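Local coordinates for protein endonuclease V (Homo sapiens, PDB 6OZE) that probably cleaves RNA at or near inosine in a metal-dependent reaction, as an endonuclease with an RNase H-like fold, at residues F222-E226 / P227-A231; G86-A89 / F90-P94; C234-E237 / H238-S242. The protein carries 4 engineered substitutions. All coordinates share one frame; numbering follows the deposited sequence. Where two conformers were deposited one is given.

Contact 1. Residues F222-E226 / P227-A231; sequences FRIPE and PVRQA
Glu226 and Arg229 pair side by side in a local contact across the opening turn of helix 226-242, where the chain leaves the loop after helix 209-218. Both residues were modelled in two conformers, so their salt bridge holds for the copy described, and its Glu226 OE1 to Arg229 NE separation of 2.5 Å is doubtfully short. In this copy the two side chains run alongside each other, the carboxylate at the edge of the guanidinium with the planes 26° apart. In Arg229 a bend at chi3 (71°) turns NE and NH1 toward the Glu226 carboxylate. Glu226 OE2, on its syn side, takes Arg229 NH1 at 3.3 Å and also Gln230 NE2 at 3.3 Å; Arg221 adds a long, weak ion pair. Phe222 comes over one guanidinium face, its CD2 3.5 Å from Arg229 NE, with the two planes 67° apart, too steep for a flat stack.

Pro225 is the N-cap, and its carbonyl O receives Arg229 N at 2.8 Å, an i to i+4 bond that opens the helix. Pro227, lacking an N-H, sits in the first turn, where the helix asks for none. This C-terminal helix lies against the central mixed sheet of the RNase H-like fold: Pro227 and Val228 rest on Leu116. Ile224 CG2 meets Val228 CG1 at 3.8 Å.

Contact 2. Residues G86-A89 / F90-P94; sequences GFLA and FREVP
Phe90 and Phe87 sit side by side at the start of helix 89-106, which packs beside the sheet of this RNase H-like fold. Starting at the root of Phe90, CB lies 3.5 Å from Phe87 O. With CG placed beside its own backbone N (chi1 -72°), the ring presents an edge to that same oxygen, CD2 being 3.6 Å from Phe87 O. Further out, Phe90 CE2 reaches Phe87 CD1 at 4.0 Å, in the plane of the Phe87 ring. Beyond the two segments, Phe90 stacks on Trp9 and makes an edge-to-face contact with His133.

The backbone enters the helix with i to i+3 bonds, Phe90 N to Phe87 O and Arg91 N to Leu88 O. Val93 N to Ala89 O, at 2.9 Å, is then the first well-formed i+4 bond. Glu92 OE2 lies 3.4 Å from Leu88 CD2 in the conformer described, one of two modelled for Leu88. In that copy an alanine in place of Glu92 would probably open a gap beside the Leu88 methyls. Arg91 is held by Ala81 O at NH1 and Ser52 O at NH2, while its buried NE has no partner in the model.

Contact 3. Residues C234-E237 / H238-S242; sequences CSRE and HIRKS
Arg236 O takes the backbone N of Arg240 at 3.0 Å and, in the conformer described, a weak and doubtful bond from Arg240 NH1 at 3.4 Å; Arg240 was modelled in two conformers. In this one the chain bends at chi2 (119°) and brings a guanidinium face over Arg236 CB. Arg236 NH2 is in a salt bridge with Asp232, and Arg236 NE and Arg240 NH1 are 6.4 Å apart.

Two residues on, His238 O is held twice. It accepts both Ser242 N, at 2.9 Å, and Ser242 OG, at 2.8 Å, and the two donors come from opposite faces of the carbonyl plane. The hydroxyl thus folds back onto the last turn of the helix and also lies over one face of the His238 imidazole, toward its rim.

These residues form the far end of helix 226-242, the C-terminal helix of the RNase H-like fold, laid along strands 54-63 and 69-78. His238 carries its CG anti to the backbone N (chi1 -164°), which directs the side chain toward Ser74 and Cys56 on those strands. Ile239 CG1 tucks in at 3.3 Å from Ser235 O, the oxygen that accepts Ile239 N. Ser235 OG bonds to Ser58 and Asp44 on the sheet. On the exposed flank, Glu237 OE1 stays 5.5 Å from Lys241 NZ, opposite charges that do not touch, though Lys241 N is bound to Glu237 O at 2.9 Å.

Contacts 1 and 3 are two ends of one element: helix 226-242 starts in contact 1 and finishes in contact 3, their centres 16 Å apart, with two residues between the segments. Contact 2 opens a different helix, 89-106, and lies across the centre of the chain from contact 1. Its centre is 21 Å from each of the others, and the nearest atoms are about 11 Å away in contact 1 and about 10 Å in contact 3, so none of them touches it. Contact 1 has a glycerol, probably from the crystallisation liquor, about 6 Å from the Glu226 side chain and a sodium ion about 13 Å from that of Pro227, too far for Pro227 to coordinate it.

Contact 1. Residues F222-E226 / P227-A231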
ATOM      1  N   PHE A 222       3.202  14.878   6.293  1.00 27.08           N
ATOM      2  CA  PHE A 222       1.870  15.028   6.852  1.00 27.75           C
ATOM      3  C   PHE A 222       1.426  13.657   7.367  1.00 28.08           C
ATOM      4  O   PHE A 222       2.233  12.726   7.471  1.00 37.40           O
ATOM      5  CB  PHE A 222       0.950  15.629   5.779  1.00 32.81           C
ATOM      6  CG  PHE A 222       1.469  16.912   5.192  1.00 39.47           C
ATOM      7  CD1 PHE A 222       1.315  18.112   5.871  1.00 48.32           C
ATOM      8  CD2 PHE A 222       2.124  16.921   3.969  1.00 35.54           C
ATOM      9  CE1 PHE A 222       1.795  19.300   5.334  1.00 53.71           C
ATOM     10  CE2 PHE A 222       2.608  18.101   3.429  1.00 45.16           C
ATOM     11  CZ  PHE A 222       2.441  19.294   4.113  1.00 52.70           C
ATOM     12  N   ARG A 223       0.137  13.513   7.689  1.00 28.06           N
ATOM     13  CA  ARG A 223      -0.315  12.231   8.225  1.00 30.40           C
ATOM     14  C   ARG A 223      -0.215  11.123   7.181  1.00 24.65           C
ATOM     15  O   ARG A 223       0.221  10.008   7.482  1.00 27.24           O
ATOM     16  CB  ARG A 223      -1.735  12.338   8.793  1.00 36.60           C
ATOM     17  CG  ARG A 223      -2.229  11.040   9.422  1.00 40.17           C
ATOM     18  CD  ARG A 223      -3.743  11.028   9.640  1.00 50.72           C
ATOM     19  NE  ARG A 223      -4.237   9.663   9.829  1.00 52.11           N
ATOM     20  CZ  ARG A 223      -5.063   9.036   9.000  1.00 58.48           C
ATOM     21  NH1 ARG A 223      -5.520   9.651   7.916  1.00 52.45           N
ATOM     22  NH2 ARG A 223      -5.445   7.792   9.260  1.00 62.12           N
ATOM     23  N   ILE A 224      -0.598  11.402   5.942  1.00 24.04           N
ATOM     24  CA  ILE A 224      -0.485  10.397   4.885  1.00 25.49           C
ATOM     25  C   ILE A 224       0.934  10.443   4.319  1.00 20.55           C
ATOM     26  O   ILE A 224       1.379  11.520   3.889  1.00 23.28           O
ATOM     27  CB  ILE A 224      -1.510  10.680   3.797  1.00 23.56           C
ATOM     28  CG1 ILE A 224      -2.908  10.766   4.407  1.00 30.26           C
ATOM     29  CG2 ILE A 224      -1.436   9.617   2.696  1.00 23.85           C
ATOM     30  CD1 ILE A 224      -3.325   9.507   5.131  1.00 33.94           C
ATOM     31  N   PRO A 225       1.651   9.314   4.277  1.00 19.53           N
ATOM     32  CA  PRO A 225       3.027   9.321   3.760  1.00 20.40           C
ATOM     33  C   PRO A 225       3.091   9.917   2.365  1.00 22.00           C
ATOM     34  O   PRO A 225       2.208   9.700   1.539  1.00 21.70           O
ATOM     35  CB  PRO A 225       3.415   7.839   3.748  1.00 24.59           C
ATOM     36  CG  PRO A 225       2.483   7.189   4.728  1.00 28.71           C
ATOM     37  CD  PRO A 225       1.211   7.975   4.699  1.00 26.15           C
ATOM     38  N   GLU A 226       4.148  10.693   2.122  0.50 21.87           N
ATOM     39  CA  GLU A 226       4.262  11.484   0.895  0.50 22.52           C
ATOM     40  C   GLU A 226       4.047  10.697  -0.389  0.50 20.99           C
ATOM     41  O   GLU A 226       3.300  11.182  -1.254  0.50 21.02           O
ATOM     42  CB  GLU A 226       5.586  12.258   0.889  0.50 23.14           C
ATOM     43  CG  GLU A 226       5.499  13.628   1.552  0.50 32.18           C
ATOM     44  CD  GLU A 226       4.360  14.471   0.981  0.50 35.46           C
ATOM     45  OE1 GLU A 226       3.237  14.394   1.519  0.50 32.66           O
ATOM     46  OE2 GLU A 226       4.580  15.202  -0.015  0.50 35.47           O
ATOM     47  N   PRO A 227       4.641   9.515  -0.589  1.00 17.90           N
ATOM     48  CA  PRO A 227       4.407   8.810  -1.873  1.00 18.14           C
ATOM     49  C   PRO A 227       2.949   8.437  -2.072  1.00 19.19           C
ATOM     50  O   PRO A 227       2.432   8.552  -3.199  1.00 20.82           O
ATOM     51  CB  PRO A 227       5.335   7.587  -1.783  1.00 22.45           C
ATOM     52  CG  PRO A 227       6.438   8.023  -0.777  1.00 23.85           C
ATOM     53  CD  PRO A 227       5.645   8.811   0.244  1.00 22.29           C
ATOM     54  N   VAL A 228       2.263   8.019  -1.016  1.00 19.26           N
ATOM     55  CA  VAL A 228       0.835   7.696  -1.080  0.80 18.71           C
ATOM     56  C   VAL A 228       0.012   8.959  -1.299  1.00 20.86           C
ATOM     57  O   VAL A 228      -0.925   8.999  -2.117  1.00 20.30           O
ATOM     58  CB  VAL A 228       0.435   6.993   0.233  0.80 25.28           C
ATOM     59  CG1 VAL A 228      -1.061   6.744   0.296  0.80 29.08           C
ATOM     60  CG2 VAL A 228       1.221   5.698   0.416  0.80 27.59           C
ATOM     61  N   ARG A 229       0.362  10.020  -0.575  1.00 21.00           N
ATOM     62  CA  ARG A 229      -0.383  11.274  -0.667  0.73 19.84           C
ATOM     63  C   ARG A 229      -0.272  11.874  -2.061  1.00 22.74           C
ATOM     64  O   ARG A 229      -1.267  12.352  -2.616  1.00 21.79           O
ATOM     65  CB  ARG A 229       0.156  12.260   0.377  0.73 21.44           C
ATOM     66  CG  ARG A 229      -0.787  13.415   0.699  0.73 27.00           C
ATOM     67  CD  ARG A 229      -0.222  14.355   1.740  0.73 30.79           C
ATOM     68  NE  ARG A 229       0.890  15.161   1.244  0.73 33.96           N
ATOM     69  CZ  ARG A 229       0.759  16.346   0.651  0.73 36.17           C
ATOM     70  NH1 ARG A 229       1.836  17.002   0.245  0.73 40.77           N
ATOM     71  NH2 ARG A 229      -0.446  16.875   0.450  0.73 35.89           N
ATOM     72  N   GLN A 230       0.933  11.852  -2.643  1.00 19.85           N
ATOM     73  CA  GLN A 230       1.102  12.406  -3.988  1.00 17.87           C
ATOM     74  C   GLN A 230       0.380  11.563  -5.028  1.00 19.38           C
ATOM     75  O   GLN A 230      -0.156  12.112  -5.994  1.00 19.53           O
ATOM     76  CB  GLN A 230       2.587  12.577  -4.316  1.00 19.38           C
ATOM     77  CG  GLN A 230       3.283  13.649  -3.465  1.00 22.78           C
ATOM     78  CD  GLN A 230       2.773  15.043  -3.735  1.00 29.21           C
ATOM     79  OE1 GLN A 230       2.318  15.349  -4.841  1.00 29.80           O
ATOM     80  NE2 GLN A 230       2.841  15.902  -2.729  1.00 34.89           N
ATOM     81  N   ALA A 231       0.336  10.239  -4.852  1.00 18.32           N
ATOM     82  CA  ALA A 231      -0.398   9.426  -5.821  1.00 18.92           C
ATOM     83  C   ALA A 231      -1.893   9.695  -5.718  1.00 19.60           C
ATOM     84  O   ALA A 231      -2.585   9.744  -6.745  1.00 20.33           O
ATOM     85  CB  ALA A 231      -0.067   7.943  -5.634  1.00 18.73           C
TER

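Contact 2. Residues G86-A89 / F90-P94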
ATOM      1  N   GLY A  86     -12.232  -9.032  -0.115  1.00 40.64           N
ATOM      2  CA  GLY A  86     -11.123  -9.953  -0.051  1.00 33.51           C
ATOM      3  C   GLY A  86     -10.426 -10.176  -1.374  1.00 32.84           C
ATOM      4  O   GLY A  86      -9.396 -10.856  -1.408  1.00 30.71           O
ATOM      5  N   PHE A  87     -10.961  -9.622  -2.459  1.00 31.93           N
ATOM      6  CA  PHE A  87     -10.456  -9.852  -3.808  1.00 27.13           C
ATOM      7  C   PHE A  87     -10.252  -8.548  -4.572  1.00 30.83           C
ATOM      8  O   PHE A  87     -10.158  -8.561  -5.808  1.00 27.12           O
ATOM      9  CB  PHE A  87     -11.406 -10.783  -4.570  1.00 26.92           C
ATOM     10  CG  PHE A  87     -11.561 -12.128  -3.939  1.00 28.63           C
ATOM     11  CD1 PHE A  87     -10.673 -13.148  -4.231  1.00 33.31           C
ATOM     12  CD2 PHE A  87     -12.602 -12.385  -3.052  1.00 33.13           C
ATOM     13  CE1 PHE A  87     -10.811 -14.394  -3.666  1.00 32.87           C
ATOM     14  CE2 PHE A  87     -12.748 -13.634  -2.473  1.00 39.77           C
ATOM     15  CZ  PHE A  87     -11.853 -14.642  -2.779  1.00 42.79           C
ATOM     16  N   LEU A  88     -10.194  -7.415  -3.859  0.50 33.42           N
ATOM     17  CA  LEU A  88     -10.026  -6.120  -4.513  0.50 33.02           C
ATOM     18  C   LEU A  88      -8.801  -6.094  -5.412  0.50 31.95           C
ATOM     19  O   LEU A  88      -8.815  -5.444  -6.464  0.50 29.63           O
ATOM     20  CB  LEU A  88      -9.916  -5.006  -3.467  0.50 34.36           C
ATOM     21  CG  LEU A  88      -9.576  -3.605  -3.991  0.50 36.54           C
ATOM     22  CD1 LEU A  88     -10.628  -3.109  -4.975  0.50 38.71           C
ATOM     23  CD2 LEU A  88      -9.413  -2.620  -2.847  0.50 38.42           C
ATOM     24  N   ALA A  89      -7.734  -6.795  -5.021  1.00 29.09           N
ATOM     25  CA  ALA A  89      -6.502  -6.738  -5.800  1.00 32.77           C
ATOM     26  C   ALA A  89      -6.721  -7.186  -7.240  1.00 26.93           C
ATOM     27  O   ALA A  89      -6.034  -6.704  -8.148  1.00 30.83           O
ATOM     28  CB  ALA A  89      -5.398  -7.562  -5.134  1.00 32.89           C
ATOM     29  N   PHE A  90      -7.680  -8.090  -7.482  1.00 27.63           N
ATOM     30  CA  PHE A  90      -7.941  -8.524  -8.846  1.00 27.95           C
ATOM     31  C   PHE A  90      -8.504  -7.405  -9.707  1.00 35.58           C
ATOM     32  O   PHE A  90      -8.395  -7.469 -10.935  1.00 43.17           O
ATOM     33  CB  PHE A  90      -8.851  -9.753  -8.855  1.00 28.65           C
ATOM     34  CG  PHE A  90      -8.166 -10.996  -8.376  1.00 32.08           C
ATOM     35  CD1 PHE A  90      -7.449 -11.792  -9.257  1.00 30.13           C
ATOM     36  CD2 PHE A  90      -8.210 -11.353  -7.042  1.00 31.73           C
ATOM     37  CE1 PHE A  90      -6.804 -12.930  -8.808  1.00 30.52           C
ATOM     38  CE2 PHE A  90      -7.555 -12.490  -6.585  1.00 33.73           C
ATOM     39  CZ  PHE A  90      -6.856 -13.281  -7.467  1.00 31.19           C
ATOM     40  N   ARG A  91      -9.097  -6.385  -9.097  1.00 28.64           N
ATOM     41  CA  ARG A  91      -9.581  -5.240  -9.859  1.00 37.05           C
ATOM     42  C   ARG A  91      -8.484  -4.227 -10.146  1.00 35.90           C
ATOM     43  O   ARG A  91      -8.482  -3.620 -11.222  1.00 38.34           O
ATOM     44  CB  ARG A  91     -10.711  -4.542  -9.098  1.00 39.04           C
ATOM     45  CG  ARG A  91     -11.679  -5.503  -8.432  1.00 44.59           C
ATOM     46  CD  ARG A  91     -13.106  -5.106  -8.693  1.00 54.22           C
ATOM     47  NE  ARG A  91     -13.422  -3.765  -8.227  1.00 55.04           N
ATOM     48  CZ  ARG A  91     -14.339  -2.985  -8.790  1.00 52.04           C
ATOM     49  NH1 ARG A  91     -15.014  -3.402  -9.850  1.00 49.19           N
ATOM     50  NH2 ARG A  91     -14.576  -1.784  -8.297  1.00 52.29           N
ATOM     51  N   GLU A  92      -7.548  -4.043  -9.215  1.00 29.29           N
ATOM     52  CA  GLU A  92      -6.603  -2.927  -9.226  1.00 28.75           C
ATOM     53  C   GLU A  92      -5.212  -3.295  -9.720  1.00 30.25           C
ATOM     54  O   GLU A  92      -4.586  -2.508 -10.443  1.00 27.29           O
ATOM     55  CB  GLU A  92      -6.463  -2.347  -7.816  1.00 34.94           C
ATOM     56  CG  GLU A  92      -7.708  -1.675  -7.281  1.00 38.25           C
ATOM     57  CD  GLU A  92      -7.455  -0.995  -5.948  1.00 36.00           C
ATOM     58  OE1 GLU A  92      -6.286  -0.974  -5.509  1.00 42.52           O
ATOM     59  OE2 GLU A  92      -8.417  -0.477  -5.346  1.00 48.91           O
ATOM     60  N   VAL A  93      -4.697  -4.463  -9.323  1.00 25.57           N
ATOM     61  CA  VAL A  93      -3.313  -4.816  -9.667  1.00 23.87           C
ATOM     62  C   VAL A  93      -3.016  -4.773 -11.158  1.00 23.05           C
ATOM     63  O   VAL A  93      -1.924  -4.301 -11.531  1.00 25.39           O
ATOM     64  CB  VAL A  93      -2.903  -6.126  -8.979  1.00 25.38           C
ATOM     65  CG1 VAL A  93      -1.595  -6.637  -9.557  1.00 30.83           C
ATOM     66  CG2 VAL A  93      -2.747  -5.922  -7.481  1.00 28.04           C
ATOM     67  N   PRO A  94      -3.895  -5.236 -12.071  1.00 24.84           N
ATOM     68  CA  PRO A  94      -3.541  -5.174 -13.497  1.00 25.50           C
ATOM     69  C   PRO A  94      -3.097  -3.794 -13.943  1.00 27.67           C
ATOM     70  O   PRO A  94      -2.135  -3.662 -14.713  1.00 26.73           O
ATOM     71  CB  PRO A  94      -4.833  -5.602 -14.197  1.00 25.95           C
ATOM     72  CG  PRO A  94      -5.500  -6.484 -13.218  1.00 27.38           C
ATOM     73  CD  PRO A  94      -5.213  -5.875 -11.880  1.00 25.54           C
TER

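Contact 3. Residues C234-E237 / H238-S242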
ATOM      1  N   CYS A 234      -2.474  13.017  -7.465  1.00 19.55           N
ATOM      2  CA  CYS A 234      -2.407  12.839  -8.919  1.00 20.89           C
ATOM      3  C   CYS A 234      -3.696  12.231  -9.470  1.00 21.95           C
ATOM      4  O   CYS A 234      -4.197  12.657 -10.524  1.00 21.89           O
ATOM      5  CB  CYS A 234      -1.218  11.948  -9.274  1.00 24.02           C
ATOM      6  SG  CYS A 234       0.354  12.814  -9.270  1.00 31.72           S
ATOM      7  N   SER A 235      -4.240  11.219  -8.792  1.00 21.32           N
ATOM      8  CA  SER A 235      -5.459  10.590  -9.300  1.00 19.33           C
ATOM      9  C   SER A 235      -6.630  11.563  -9.264  1.00 22.53           C
ATOM     10  O   SER A 235      -7.423  11.626 -10.217  1.00 23.19           O
ATOM     11  CB  SER A 235      -5.816   9.345  -8.497  1.00 21.28           C
ATOM     12  OG  SER A 235      -4.916   8.302  -8.749  1.00 22.95           O
ATOM     13  N   ARG A 236      -6.773  12.306  -8.169  1.00 23.20           N
ATOM     14  CA  ARG A 236      -7.877  13.258  -8.068  1.00 22.84           C
ATOM     15  C   ARG A 236      -7.766  14.329  -9.140  1.00 25.41           C
ATOM     16  O   ARG A 236      -8.757  14.652  -9.815  1.00 23.94           O
ATOM     17  CB  ARG A 236      -7.915  13.882  -6.674  1.00 28.36           C
ATOM     18  CG  ARG A 236      -8.570  12.975  -5.643  1.00 45.01           C
ATOM     19  CD  ARG A 236      -8.658  13.649  -4.286  1.00 62.81           C
ATOM     20  NE  ARG A 236      -7.336  13.984  -3.772  1.00 69.80           N
ATOM     21  CZ  ARG A 236      -7.104  14.448  -2.550  1.00 74.84           C
ATOM     22  NH1 ARG A 236      -8.109  14.632  -1.705  1.00 79.64           N
ATOM     23  NH2 ARG A 236      -5.863  14.720  -2.172  1.00 75.21           N
ATOM     24  N   GLU A 237      -6.556  14.849  -9.360  1.00 22.85           N
ATOM     25  CA  GLU A 237      -6.375  15.864 -10.392  1.00 22.20           C
ATOM     26  C   GLU A 237      -6.667  15.302 -11.776  1.00 22.09           C
ATOM     27  O   GLU A 237      -7.270  15.981 -12.615  1.00 24.82           O
ATOM     28  CB  GLU A 237      -4.949  16.409 -10.365  1.00 26.48           C
ATOM     29  CG  GLU A 237      -4.619  17.247  -9.142  1.00 39.51           C
ATOM     30  CD  GLU A 237      -3.178  17.723  -9.144  1.00 60.11           C
ATOM     31  OE1 GLU A 237      -2.388  17.226  -9.977  1.00 65.30           O
ATOM     32  OE2 GLU A 237      -2.838  18.593  -8.315  1.00 67.76           O
ATOM     33  N   HIS A 238      -6.216  14.072 -12.044  1.00 21.47           N
ATOM     34  CA  HIS A 238      -6.436  13.494 -13.369  1.00 22.55           C
ATOM     35  C   HIS A 238      -7.916  13.261 -13.629  1.00 22.57           C
ATOM     36  O   HIS A 238      -8.393  13.466 -14.745  1.00 24.14           O
ATOM     37  CB  HIS A 238      -5.669  12.180 -13.498  1.00 21.74           C
ATOM     38  CG  HIS A 238      -5.512  11.713 -14.901  1.00 23.52           C
ATOM     39  ND1 HIS A 238      -4.734  12.380 -15.825  1.00 31.10           N
ATOM     40  CD2 HIS A 238      -6.049  10.656 -15.551  1.00 25.48           C
ATOM     41  CE1 HIS A 238      -4.793  11.745 -16.983  1.00 35.71           C
ATOM     42  NE2 HIS A 238      -5.582  10.694 -16.842  1.00 30.83           N
ATOM     43  N   ILE A 239      -8.659  12.832 -12.611  1.00 23.58           N
ATOM     44  CA  ILE A 239     -10.105  12.666 -12.777  1.00 21.89           C
ATOM     45  C   ILE A 239     -10.763  14.010 -13.072  1.00 23.40           C
ATOM     46  O   ILE A 239     -11.605  14.132 -13.973  1.00 24.29           O
ATOM     47  CB  ILE A 239     -10.704  12.008 -11.519  1.00 24.94           C
ATOM     48  CG1 ILE A 239     -10.264  10.544 -11.443  1.00 22.47           C
ATOM     49  CG2 ILE A 239     -12.232  12.188 -11.483  1.00 25.84           C
ATOM     50  CD1 ILE A 239     -10.528   9.910 -10.089  1.00 23.45           C
ATOM     51  N   ARG A 240     -10.395  15.043 -12.310  1.00 23.47           N
ATOM     52  CA  ARG A 240     -11.009  16.348 -12.528  0.65 25.78           C
ATOM     53  C   ARG A 240     -10.690  16.895 -13.913  1.00 25.47           C
ATOM     54  O   ARG A 240     -11.562  17.483 -14.568  1.00 29.46           O
ATOM     55  CB  ARG A 240     -10.616  17.318 -11.412  0.65 30.37           C
ATOM     56  CG  ARG A 240     -11.530  17.209 -10.184  0.65 37.19           C
ATOM     57  CD  ARG A 240     -10.793  16.796  -8.919  0.65 46.32           C
ATOM     58  NE  ARG A 240     -11.713  16.498  -7.822  0.65 57.26           N
ATOM     59  CZ  ARG A 240     -12.179  15.283  -7.540  0.65 56.55           C
ATOM     60  NH1 ARG A 240     -11.812  14.237  -8.270  0.65 40.06           N
ATOM     61  NH2 ARG A 240     -13.012  15.111  -6.523  0.65 60.38           N
ATOM     62  N   LYS A 241      -9.459  16.700 -14.394  1.00 25.86           N
ATOM     63  CA  LYS A 241      -9.133  17.157 -15.739  1.00 26.92           C
ATOM     64  C   LYS A 241      -9.910  16.364 -16.781  1.00 27.93           C
ATOM     65  O   LYS A 241     -10.497  16.940 -17.701  1.00 30.89           O
ATOM     66  CB  LYS A 241      -7.637  17.005 -16.016  1.00 27.86           C
ATOM     67  CG  LYS A 241      -6.708  17.782 -15.106  1.00 28.89           C
ATOM     68  CD  LYS A 241      -5.351  17.848 -15.778  1.00 41.69           C
ATOM     69  CE  LYS A 241      -4.228  17.920 -14.789  1.00 44.25           C
ATOM     70  NZ  LYS A 241      -2.940  17.601 -15.464  1.00 43.77           N
ATOM     71  N   SER A 242      -9.908  15.030 -16.648  1.00 27.22           N
ATOM     72  CA  SER A 242     -10.447  14.184 -17.704  1.00 28.60           C
ATOM     73  C   SER A 242     -11.949  14.331 -17.815  1.00 29.28           C
ATOM     74  O   SER A 242     -12.497  14.232 -18.913  1.00 33.04           O
ATOM     75  CB  SER A 242     -10.096  12.719 -17.432  1.00 30.82           C
ATOM     76  OG  SER A 242      -8.699  12.527 -17.323  1.00 33.22           O
TER